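Local coordinates for protein peptidase M3B, oligoendopeptidase F (Enterococcus faecium, PDB 2QR4) that probably cleaves short peptides as a metal-dependent oligoendopeptidase of peptidase family M3, within a largely helical fold, at residues Q97-D100 / D101-W104; F496-N499 / Y500-F503; G216-I219 / K220-F224; L44-Y47 / R48-V52. All coordinates share one frame; numbering follows the deposited sequence.

How the interactions relate
From the N terminus the order is interaction 4, 1, 3 and then 2. Each joins directly consecutive segments, so none closes a long loop, and none nests within or crosses another. Interaction 4 is a turn of helix 33-63; interaction 1 starts helix 100-109, its centre about 25 Å from that of interaction 4 and about 36 Å from the centre of the chain. Interaction 3 is a turn of helix 208-228, and interaction 2 shapes the loop between helices 461-476 and 503-520. Far apart in sequence, 3 and 2 nevertheless meet in space, with centres about 13 Å apart: H218 and H222 face residues 497-499, tying helix to loop.

Interaction 1 (Q97-D100 / D101-W104); sequences QLSD and DQIW
S99 and Q102 grip each other in a capping box at the start of helix 100-109. Q102 OE1 receives S99 N at 2.8 Å, and the angle of 176° at the hydrogen makes this bond almost straight. In return, S99 OG accepts from Q102 N at 3.0 Å, with a more bent angle of 149°. S99 is thus the N-cap; its OG sits between its own N and carbonyl carbon (chi1 78°), from where it can turn back over the first helical turn. OG also lies near D101 OD2 and Q102 OE1, both weak contacts competing for a single proton whose choice is not settled.

Backbone bonds continue the turn. I103 N reaches S99 O at 3.1 Å, while Q102 N adds a weak second bond to the same oxygen; W104 N follows onto D100 O at 3.2 Å. The indole of W104 approaches that carbonyl obliquely, CD1 being 3.1 Å from D100 O.

Apolar contact comes from either side of the cap in sequence. L98 CB meets I103 CG1 at 4.0 Å, a hydrophobic staple between the residue before the N-cap and the fourth residue after it. L98 also crosses the Q102 chain at about a right angle, CD2 lying 4.0 Å from NE2.

Beyond the turn, I103 and W104 pack on helix 117-124, and D100 OD1 forms a salt bridge with R127. The chemistry implies that S99 N and Q102 N at the helix start are satisfied by side-chain oxygens, while the acidic residues at this end would be expected to interact favourably with the helix dipole.

Interaction 2 (F496-N499 / Y500-F503); sequences FYYN and YYVF
Y500 meets N499 at the bend of the loop, with N499 OD1 3.8 Å from Y500 CD2 at the ring edge, near its plane. The amide and ring planes are turned 48° against each other, so the two groups do not stack. A positive phi places Y500 in the left-handed region and turns the chain sharply here. Y500 N is held by E446 OE2, and N499 O bonds to S238 OG; the Y500 ring enters among R235, S238 and L239 and meets the ring of H450.

Y501 follows with the main side-chain contact. Its ring presents a face to the edge of Y498 in a T-shaped pair, with centroids 5.2 Å apart and planes at 69°. The touching atom is Y498 CD2, 3.6 Å from Y501 CG and displaced toward the rim of the face. The two CB atoms, in Y498 and Y501, lie 3.8 Å apart, and both side chains point the same way. Y501 achieves this with CG opposite its backbone N (chi1 -177°).

V502 turns to helix 418-454, packing on Q439 and E446. At F503, Y500 O lies in the ring plane at the edge, while the ring contacts L239, I244 and A443.

This tyrosine-rich loop, bent at Y500 and leading into helix 503-520, is consistent with the family M3 loop that borders the substrate cleft in related peptidases; here its side chains pack against helices 208-228, 234-240 and 418-454.

Interaction 3 (G216-I219 / K220-F224); sequences GTHI and KGHNF
H218 and H222 meet one turn apart on helix 208-228 in an offset edge-to-face pair, the edge of H222 turned toward the face of H218. Their centroids are 4.3 Å apart and the planes lie at 71°. H218 NE2 is already engaged by Y498 O of the 496-499 loop. H218 O has two roles: it accepts H222 N at 3.3 Å and also lies over the centre of the H222 ring, 3.7 Å above its plane. With CG beside the backbone N (chi1 -68°), the H222 ring leans back over that carbonyl.

The other main-chain amides are satisfied in the same i to i+4 pattern: K220 N by G216 O at 2.9 Å, G221 N by T217 O at 3.0 Å and N223 N by I219 O at 3.1 Å. T217 OG1 likewise turns back to S213 O. Polar ends on another side converge on D453: K220 NZ makes a salt bridge to OD1, and N223 ND2 bonds to OD2 and also to H450 O. K220 has a further, long and weak ion pair with E144 of the second subunit.

This is a regular alpha-helical turn, one side packed on helix 418-454 and the histidine side joined to the 496-503 loop, a tyrosine-rich segment consistent with those that border the cleft in M3 peptidases.

Interaction 4 (L44-Y47 / R48-V52); sequences LRVY and RQTEV
R48 carries its guanidinium alongside L44, whose CG lies over one face of that group, 4.1 Å from R48 NE. Both side chains run the same way along one turn of helix 33-63, an i to i+4 pair. The extended R48 chain allows this: its aliphatic part first passes L44 O, with R48 CG at 3.3 Å from that oxygen.

Y47 and E51, also four residues apart, bring two flat groups together. The ring and carboxylate planes stand at 88°, and E51 OE1 approaches the ring obliquely, 3.2 Å from Y47 CE2. E51 reaches back because its chain is bent by the turn about CB-CG (chi2 144°). R45 and Q49 run side by side, their guanidinium and amide planes only 25° apart; the touch itself is between Q49 NE2 and the aliphatic R45 CG, at 3.3 Å. The charged end of R45 continues beyond Q49 to a salt bridge with E18 of helix 4-18. Crystal neighbours touch L44, R45, R48 and Q49, so their conformations may partly reflect lattice packing.

The inner side of this turn joins three helices. V46 and T50 fit between helix 4-18, through E18 and L15, and helix 68-87, through V84 and F81.

Main-chain bonds hold the helix: R48 N to L44 O, Q49 N to R45 O, and E51 N to Y47 O at 3.0 Å. T50 grips V46 O twice, OG1 donating at 3.0 Å and N at 3.2 Å, from opposite faces of the carbonyl plane.

Interaction 1 (Q97-D100 / D101-W104)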
loop_
_atom_site.group_PDB
_atom_site.type_symbol
_atom_site.label_atom_id
_atom_site.label_comp_id
_atom_site.label_asym_id
_atom_site.label_seq_id
_atom_site.Cartn_x
_atom_site.Cartn_y
_atom_site.Cartn_z
ATOM N N GLN A 97 22.802 -18.140 18.554
ATOM C CA GLN A 97 24.051 -18.783 18.163
ATOM C C GLN A 97 24.665 -19.479 19.363
ATOM O O GLN A 97 25.537 -20.331 19.222
ATOM C CB GLN A 97 25.032 -17.787 17.530
ATOM C CG GLN A 97 24.800 -17.595 16.024
ATOM C CD GLN A 97 25.491 -16.366 15.473
ATOM O OE1 GLN A 97 25.695 -15.378 16.178
ATOM N NE2 GLN A 97 25.860 -16.424 14.207
ATOM N N LEU A 98 24.210 -19.103 20.551
ATOM C CA LEU A 98 24.528 -19.859 21.744
ATOM C C LEU A 98 23.607 -21.073 21.805
ATOM O O LEU A 98 22.498 -21.055 21.265
ATOM C CB LEU A 98 24.327 -18.997 22.986
ATOM C CG LEU A 98 25.137 -17.703 23.008
ATOM C CD1 LEU A 98 24.699 -16.832 24.155
ATOM C CD2 LEU A 98 26.618 -18.018 23.105
ATOM N N SER A 99 24.070 -22.125 22.465
ATOM C CA SER A 99 23.245 -23.305 22.707
ATOM C C SER A 99 22.314 -23.063 23.895
ATOM O O SER A 99 22.693 -22.390 24.860
ATOM C CB SER A 99 24.133 -24.488 23.058
ATOM O OG SER A 99 24.545 -24.371 24.411
ATOM N N ASP A 100 21.112 -23.634 23.831
ATOM C CA ASP A 100 20.197 -23.635 24.974
ATOM C C ASP A 100 20.908 -23.789 26.322
ATOM O O ASP A 100 20.606 -23.066 27.273
ATOM C CB ASP A 100 19.143 -24.736 24.825
ATOM C CG ASP A 100 17.981 -24.313 23.942
ATOM O OD1 ASP A 100 18.075 -23.244 23.300
ATOM O OD2 ASP A 100 16.968 -25.046 23.898
ATOM N N ASP A 101 21.850 -24.720 26.418
ATOM C CA ASP A 101 22.498 -24.948 27.714
ATOM C C ASP A 101 23.548 -23.909 28.091
ATOM O O ASP A 101 23.854 -23.739 29.272
ATOM C CB ASP A 101 23.024 -26.392 27.893
ATOM C CG ASP A 101 23.007 -27.205 26.608
ATOM O OD1 ASP A 101 23.485 -28.363 26.668
ATOM O OD2 ASP A 101 22.517 -26.710 25.553
ATOM N N GLN A 102 24.103 -23.213 27.101
ATOM C CA GLN A 102 24.987 -22.077 27.385
ATOM C C GLN A 102 24.169 -20.923 27.957
ATOM O O GLN A 102 24.626 -20.186 28.827
ATOM C CB GLN A 102 25.686 -21.596 26.118
ATOM C CG GLN A 102 26.935 -22.357 25.715
ATOM C CD GLN A 102 27.419 -21.925 24.341
ATOM O OE1 GLN A 102 26.745 -22.156 23.328
ATOM N NE2 GLN A 102 28.574 -21.265 24.300
ATOM N N ILE A 103 22.955 -20.775 27.441
ATOM C CA ILE A 103 22.054 -19.710 27.853
ATOM C C ILE A 103 21.634 -19.866 29.315
ATOM O O ILE A 103 21.791 -18.930 30.096
ATOM C CB ILE A 103 20.828 -19.637 26.920
ATOM C CG1 ILE A 103 21.268 -19.240 25.508
ATOM C CG2 ILE A 103 19.812 -18.649 27.428
ATOM C CD1 ILE A 103 20.124 -19.116 24.511
ATOM N N TRP A 104 21.133 -21.040 29.699
ATOM C CA TRP A 104 20.707 -21.243 31.091
ATOM C C TRP A 104 21.908 -21.390 32.029
ATOM O O TRP A 104 21.771 -21.308 33.252
ATOM C CB TRP A 104 19.726 -22.422 31.243
ATOM C CG TRP A 104 18.603 -22.388 30.263
ATOM C CD1 TRP A 104 18.324 -23.321 29.303
ATOM C CD2 TRP A 104 17.622 -21.348 30.107
ATOM N NE1 TRP A 104 17.227 -22.929 28.560
ATOM C CE2 TRP A 104 16.779 -21.724 29.033
ATOM C CE3 TRP A 104 17.377 -20.137 30.767
ATOM C CZ2 TRP A 104 15.705 -20.939 28.616
ATOM C CZ3 TRP A 104 16.306 -19.350 30.341
ATOM C CH2 TRP A 104 15.486 -19.759 29.278
#

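Interaction 2 (F496-N499 / Y500-F503)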
loop_
_atom_site.group_PDB
_atom_site.type_symbol
_atom_site.label_atom_id
_atom_site.label_comp_id
_atom_site.label_asym_id
_atom_site.label_seq_id
_atom_site.Cartn_x
_atom_site.Cartn_y
_atom_site.Cartn_z
ATOM N N PHE A 496 -9.605 -6.205 9.860
ATOM C CA PHE A 496 -8.981 -7.081 8.878
ATOM C C PHE A 496 -7.560 -6.648 8.579
ATOM O O PHE A 496 -6.822 -7.403 7.958
ATOM C CB PHE A 496 -9.778 -7.120 7.585
ATOM C CG PHE A 496 -11.036 -7.913 7.679
ATOM C CD1 PHE A 496 -11.113 -9.010 8.534
ATOM C CD2 PHE A 496 -12.140 -7.580 6.905
ATOM C CE1 PHE A 496 -12.277 -9.763 8.616
ATOM C CE2 PHE A 496 -13.314 -8.322 6.988
ATOM C CZ PHE A 496 -13.376 -9.421 7.839
ATOM N N TYR A 497 -7.203 -5.428 8.997
ATOM C CA TYR A 497 -5.824 -4.891 8.872
ATOM C C TYR A 497 -4.998 -5.095 10.161
ATOM O O TYR A 497 -3.928 -4.510 10.341
ATOM C CB TYR A 497 -5.837 -3.393 8.498
ATOM C CG TYR A 497 -6.412 -3.120 7.129
ATOM C CD1 TYR A 497 -5.590 -3.099 5.997
ATOM C CD2 TYR A 497 -7.785 -2.910 6.957
ATOM C CE1 TYR A 497 -6.115 -2.852 4.734
ATOM C CE2 TYR A 497 -8.323 -2.667 5.688
ATOM C CZ TYR A 497 -7.480 -2.633 4.586
ATOM O OH TYR A 497 -8.003 -2.417 3.334
ATOM N N TYR A 498 -5.513 -5.906 11.070
ATOM C CA TYR A 498 -4.722 -6.351 12.202
ATOM C C TYR A 498 -4.116 -7.672 11.754
ATOM O O TYR A 498 -3.711 -7.806 10.600
ATOM C CB TYR A 498 -5.602 -6.514 13.433
ATOM C CG TYR A 498 -6.070 -5.190 14.008
ATOM C CD1 TYR A 498 -6.128 -4.046 13.216
ATOM C CD2 TYR A 498 -6.461 -5.081 15.335
ATOM C CE1 TYR A 498 -6.554 -2.830 13.726
ATOM C CE2 TYR A 498 -6.891 -3.863 15.859
ATOM C CZ TYR A 498 -6.934 -2.746 15.044
ATOM O OH TYR A 498 -7.353 -1.545 15.555
ATOM N N ASN A 499 -4.073 -8.658 12.635
ATOM C CA ASN A 499 -3.423 -9.919 12.296
ATOM C C ASN A 499 -4.056 -11.073 13.080
ATOM O O ASN A 499 -3.518 -11.534 14.086
ATOM C CB ASN A 499 -1.914 -9.813 12.590
ATOM C CG ASN A 499 -1.107 -10.941 11.967
ATOM O OD1 ASN A 499 -1.614 -11.705 11.143
ATOM N ND2 ASN A 499 0.157 -11.051 12.362
ATOM N N TYR A 500 -5.206 -11.531 12.629
ATOM C CA TYR A 500 -5.914 -12.566 13.355
ATOM C C TYR A 500 -6.236 -12.120 14.778
ATOM O O TYR A 500 -5.891 -12.775 15.758
ATOM C CB TYR A 500 -5.088 -13.840 13.363
ATOM C CG TYR A 500 -5.177 -14.598 12.067
ATOM C CD1 TYR A 500 -6.275 -15.402 11.787
ATOM C CD2 TYR A 500 -4.168 -14.521 11.126
ATOM C CE1 TYR A 500 -6.360 -16.100 10.609
ATOM C CE2 TYR A 500 -4.244 -15.227 9.944
ATOM C CZ TYR A 500 -5.343 -16.016 9.691
ATOM O OH TYR A 500 -5.423 -16.737 8.518
ATOM N N TYR A 501 -6.934 -11.002 14.867
ATOM C CA TYR A 501 -7.266 -10.394 16.134
ATOM C C TYR A 501 -8.711 -10.665 16.551
ATOM O O TYR A 501 -8.958 -11.021 17.707
ATOM C CB TYR A 501 -7.030 -8.902 16.016
ATOM C CG TYR A 501 -7.258 -8.083 17.249
ATOM C CD1 TYR A 501 -6.243 -7.892 18.163
ATOM C CD2 TYR A 501 -8.467 -7.434 17.458
ATOM C CE1 TYR A 501 -6.422 -7.106 19.278
ATOM C CE2 TYR A 501 -8.667 -6.642 18.565
ATOM C CZ TYR A 501 -7.635 -6.478 19.478
ATOM O OH TYR A 501 -7.804 -5.691 20.596
ATOM N N VAL A 502 -9.656 -10.526 15.618
ATOM C CA VAL A 502 -11.090 -10.561 15.978
ATOM C C VAL A 502 -11.627 -11.826 16.652
ATOM O O VAL A 502 -12.564 -11.728 17.434
ATOM C CB VAL A 502 -12.024 -10.263 14.781
ATOM C CG1 VAL A 502 -11.968 -8.815 14.416
ATOM C CG2 VAL A 502 -11.686 -11.157 13.606
ATOM N N PHE A 503 -11.069 -12.999 16.354
ATOM C CA PHE A 503 -11.622 -14.231 16.926
ATOM C C PHE A 503 -11.568 -14.196 18.433
ATOM O O PHE A 503 -12.331 -14.889 19.106
ATOM C CB PHE A 503 -10.907 -15.483 16.420
ATOM C CG PHE A 503 -9.611 -15.791 17.124
ATOM C CD1 PHE A 503 -9.532 -16.846 18.030
ATOM C CD2 PHE A 503 -8.451 -15.060 16.842
ATOM C CE1 PHE A 503 -8.316 -17.151 18.674
ATOM C CE2 PHE A 503 -7.237 -15.351 17.470
ATOM C CZ PHE A 503 -7.163 -16.391 18.394
#

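Interaction 3 (G216-I219 / K220-F224)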
loop_
_atom_site.group_PDB
_atom_site.type_symbol
_atom_site.label_atom_id
_atom_site.label_comp_id
_atom_site.label_asym_id
_atom_site.label_seq_id
_atom_site.Cartn_x
_atom_site.Cartn_y
_atom_site.Cartn_z
ATOM N N GLY A 216 -5.726 -6.856 0.275
ATOM C CA GLY A 216 -4.897 -7.839 -0.423
ATOM C C GLY A 216 -3.397 -7.722 -0.165
ATOM O O GLY A 216 -2.722 -8.720 0.116
ATOM N N THR A 217 -2.863 -6.508 -0.250
ATOM C CA THR A 217 -1.443 -6.295 0.040
ATOM C C THR A 217 -1.107 -6.683 1.489
ATOM O O THR A 217 -0.092 -7.334 1.764
ATOM C CB THR A 217 -1.060 -4.841 -0.204
ATOM O OG1 THR A 217 -1.360 -4.491 -1.566
ATOM C CG2 THR A 217 0.418 -4.647 0.063
ATOM N N HIS A 218 -1.984 -6.290 2.407
ATOM C CA HIS A 218 -1.796 -6.550 3.831
ATOM C C HIS A 218 -1.732 -8.043 4.057
ATOM O O HIS A 218 -0.861 -8.536 4.772
ATOM C CB HIS A 218 -2.971 -5.973 4.649
ATOM C CG HIS A 218 -2.781 -6.075 6.123
ATOM N ND1 HIS A 218 -1.836 -5.327 6.800
ATOM C CD2 HIS A 218 -3.417 -6.821 7.057
ATOM C CE1 HIS A 218 -1.898 -5.611 8.090
ATOM N NE2 HIS A 218 -2.845 -6.516 8.272
ATOM N N ILE A 219 -2.672 -8.754 3.436
ATOM C CA ILE A 219 -2.751 -10.212 3.530
ATOM C C ILE A 219 -1.524 -10.904 2.915
ATOM O O ILE A 219 -0.931 -11.793 3.531
ATOM C CB ILE A 219 -4.069 -10.697 2.925
ATOM C CG1 ILE A 219 -5.197 -10.440 3.937
ATOM C CG2 ILE A 219 -3.996 -12.150 2.556
ATOM C CD1 ILE A 219 -6.522 -10.421 3.299
ATOM N N LYS A 220 -1.118 -10.451 1.730
ATOM C CA LYS A 220 0.124 -10.902 1.117
ATOM C C LYS A 220 1.342 -10.794 2.039
ATOM O O LYS A 220 2.170 -11.700 2.079
ATOM C CB LYS A 220 0.387 -10.140 -0.190
ATOM C CG LYS A 220 -0.072 -10.897 -1.388
ATOM C CD LYS A 220 0.001 -10.083 -2.686
ATOM C CE LYS A 220 -0.890 -10.721 -3.738
ATOM N NZ LYS A 220 -0.854 -12.228 -3.582
ATOM N N GLY A 221 1.452 -9.692 2.774
ATOM C CA GLY A 221 2.582 -9.498 3.707
ATOM C C GLY A 221 2.609 -10.508 4.838
ATOM O O GLY A 221 3.687 -11.004 5.199
ATOM N N HIS A 222 1.433 -10.820 5.401
ATOM C CA HIS A 222 1.328 -11.872 6.421
ATOM C C HIS A 222 1.779 -13.230 5.889
ATOM O O HIS A 222 2.493 -13.971 6.563
ATOM C CB HIS A 222 -0.105 -12.014 6.932
ATOM C CG HIS A 222 -0.585 -10.840 7.717
ATOM N ND1 HIS A 222 -1.923 -10.610 7.961
ATOM C CD2 HIS A 222 0.091 -9.822 8.302
ATOM C CE1 HIS A 222 -2.049 -9.503 8.669
ATOM N NE2 HIS A 222 -0.843 -9.007 8.892
ATOM N N ASN A 223 1.350 -13.553 4.678
ATOM C CA ASN A 223 1.718 -14.821 4.073
ATOM C C ASN A 223 3.205 -14.906 3.770
ATOM O O ASN A 223 3.851 -15.917 4.046
ATOM C CB ASN A 223 0.847 -15.119 2.836
ATOM C CG ASN A 223 -0.500 -15.733 3.231
ATOM O OD1 ASN A 223 -0.603 -16.355 4.292
ATOM N ND2 ASN A 223 -1.527 -15.562 2.393
ATOM N N PHE A 224 3.750 -13.835 3.214
ATOM C CA PHE A 224 5.161 -13.794 2.918
ATOM C C PHE A 224 6.005 -13.975 4.195
ATOM O O PHE A 224 6.963 -14.755 4.190
ATOM C CB PHE A 224 5.520 -12.478 2.231
ATOM C CG PHE A 224 7.001 -12.263 2.108
ATOM C CD1 PHE A 224 7.731 -12.946 1.155
ATOM C CD2 PHE A 224 7.666 -11.419 2.977
ATOM C CE1 PHE A 224 9.099 -12.780 1.056
ATOM C CE2 PHE A 224 9.038 -11.245 2.889
ATOM C CZ PHE A 224 9.752 -11.916 1.919
#

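Interaction 4 (L44-Y47 / R48-V52)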
loop_
_atom_site.group_PDB
_atom_site.type_symbol
_atom_site.label_atom_id
_atom_site.label_comp_id
_atom_site.label_asym_id
_atom_site.label_seq_id
_atom_site.Cartn_x
_atom_site.Cartn_y
_atom_site.Cartn_z
ATOM N N LEU A 44 16.288 -4.044 25.084
ATOM C CA LEU A 44 14.930 -3.957 25.585
ATOM C C LEU A 44 14.602 -2.515 25.939
ATOM O O LEU A 44 13.498 -2.044 25.720
ATOM C CB LEU A 44 14.735 -4.882 26.794
ATOM C CG LEU A 44 13.883 -6.137 26.538
ATOM C CD1 LEU A 44 13.798 -6.522 25.065
ATOM C CD2 LEU A 44 14.372 -7.305 27.373
ATOM N N ARG A 45 15.586 -1.813 26.478
ATOM C CA ARG A 45 15.384 -0.464 26.930
ATOM C C ARG A 45 15.160 0.453 25.735
ATOM O O ARG A 45 14.261 1.295 25.749
ATOM C CB ARG A 45 16.607 -0.022 27.736
ATOM C CG ARG A 45 16.616 1.414 28.148
ATOM C CD ARG A 45 18.040 1.957 28.095
ATOM N NE ARG A 45 19.004 1.128 28.814
ATOM C CZ ARG A 45 20.297 1.045 28.505
ATOM N NH1 ARG A 45 20.778 1.732 27.468
ATOM N NH2 ARG A 45 21.109 0.266 29.224
ATOM N N VAL A 46 15.972 0.283 24.696
ATOM C CA VAL A 46 15.868 1.135 23.517
ATOM C C VAL A 46 14.601 0.793 22.761
ATOM O O VAL A 46 13.848 1.676 22.344
ATOM C CB VAL A 46 17.099 0.990 22.595
ATOM C CG1 VAL A 46 16.853 1.638 21.295
ATOM C CG2 VAL A 46 18.279 1.662 23.231
ATOM N N TYR A 47 14.355 -0.502 22.620
ATOM C CA TYR A 47 13.262 -0.985 21.799
ATOM C C TYR A 47 11.928 -0.560 22.395
ATOM O O TYR A 47 11.078 -0.004 21.698
ATOM C CB TYR A 47 13.356 -2.504 21.629
ATOM C CG TYR A 47 12.357 -3.096 20.678
ATOM C CD1 TYR A 47 12.619 -3.171 19.313
ATOM C CD2 TYR A 47 11.149 -3.593 21.143
ATOM C CE1 TYR A 47 11.693 -3.730 18.436
ATOM C CE2 TYR A 47 10.224 -4.138 20.289
ATOM C CZ TYR A 47 10.494 -4.208 18.936
ATOM O OH TYR A 47 9.551 -4.766 18.102
ATOM N N ARG A 48 11.762 -0.777 23.692
ATOM C CA ARG A 48 10.514 -0.415 24.342
ATOM C C ARG A 48 10.244 1.080 24.409
ATOM O O ARG A 48 9.095 1.503 24.307
ATOM C CB ARG A 48 10.400 -1.078 25.713
ATOM C CG ARG A 48 10.230 -2.607 25.581
ATOM C CD ARG A 48 9.882 -3.286 26.896
ATOM N NE ARG A 48 9.987 -4.745 26.816
ATOM C CZ ARG A 48 9.865 -5.557 27.864
ATOM N NH1 ARG A 48 9.640 -5.047 29.067
ATOM N NH2 ARG A 48 9.972 -6.874 27.716
ATOM N N GLN A 49 11.282 1.890 24.570
ATOM C CA GLN A 49 11.082 3.340 24.547
ATOM C C GLN A 49 10.606 3.830 23.182
ATOM O O GLN A 49 9.913 4.840 23.082
ATOM C CB GLN A 49 12.358 4.073 24.928
ATOM C CG GLN A 49 12.544 4.188 26.428
ATOM C CD GLN A 49 14.008 4.292 26.831
ATOM O OE1 GLN A 49 14.852 4.817 26.084
ATOM N NE2 GLN A 49 14.317 3.786 28.028
ATOM N N THR A 50 10.993 3.111 22.133
ATOM C CA THR A 50 10.620 3.470 20.783
ATOM C C THR A 50 9.211 2.984 20.471
ATOM O O THR A 50 8.468 3.641 19.741
ATOM C CB THR A 50 11.617 2.881 19.782
ATOM O OG1 THR A 50 12.926 3.371 20.096
ATOM C CG2 THR A 50 11.263 3.293 18.382
ATOM N N GLU A 51 8.848 1.840 21.038
ATOM C CA GLU A 51 7.534 1.265 20.839
ATOM C C GLU A 51 6.479 2.210 21.416
ATOM O O GLU A 51 5.446 2.460 20.789
ATOM C CB GLU A 51 7.460 -0.115 21.492
ATOM C CG GLU A 51 6.225 -0.934 21.142
ATOM C CD GLU A 51 6.526 -2.425 21.022
ATOM O OE1 GLU A 51 7.532 -2.891 21.604
ATOM O OE2 GLU A 51 5.763 -3.132 20.335
ATOM N N VAL A 52 6.776 2.758 22.591
ATOM C CA VAL A 52 5.898 3.694 23.290
ATOM C C VAL A 52 5.596 4.927 22.447
ATOM O O VAL A 52 4.449 5.287 22.257
ATOM C CB VAL A 52 6.518 4.117 24.654
ATOM C CG1 VAL A 52 5.928 5.424 25.151
ATOM C CG2 VAL A 52 6.347 3.005 25.695
#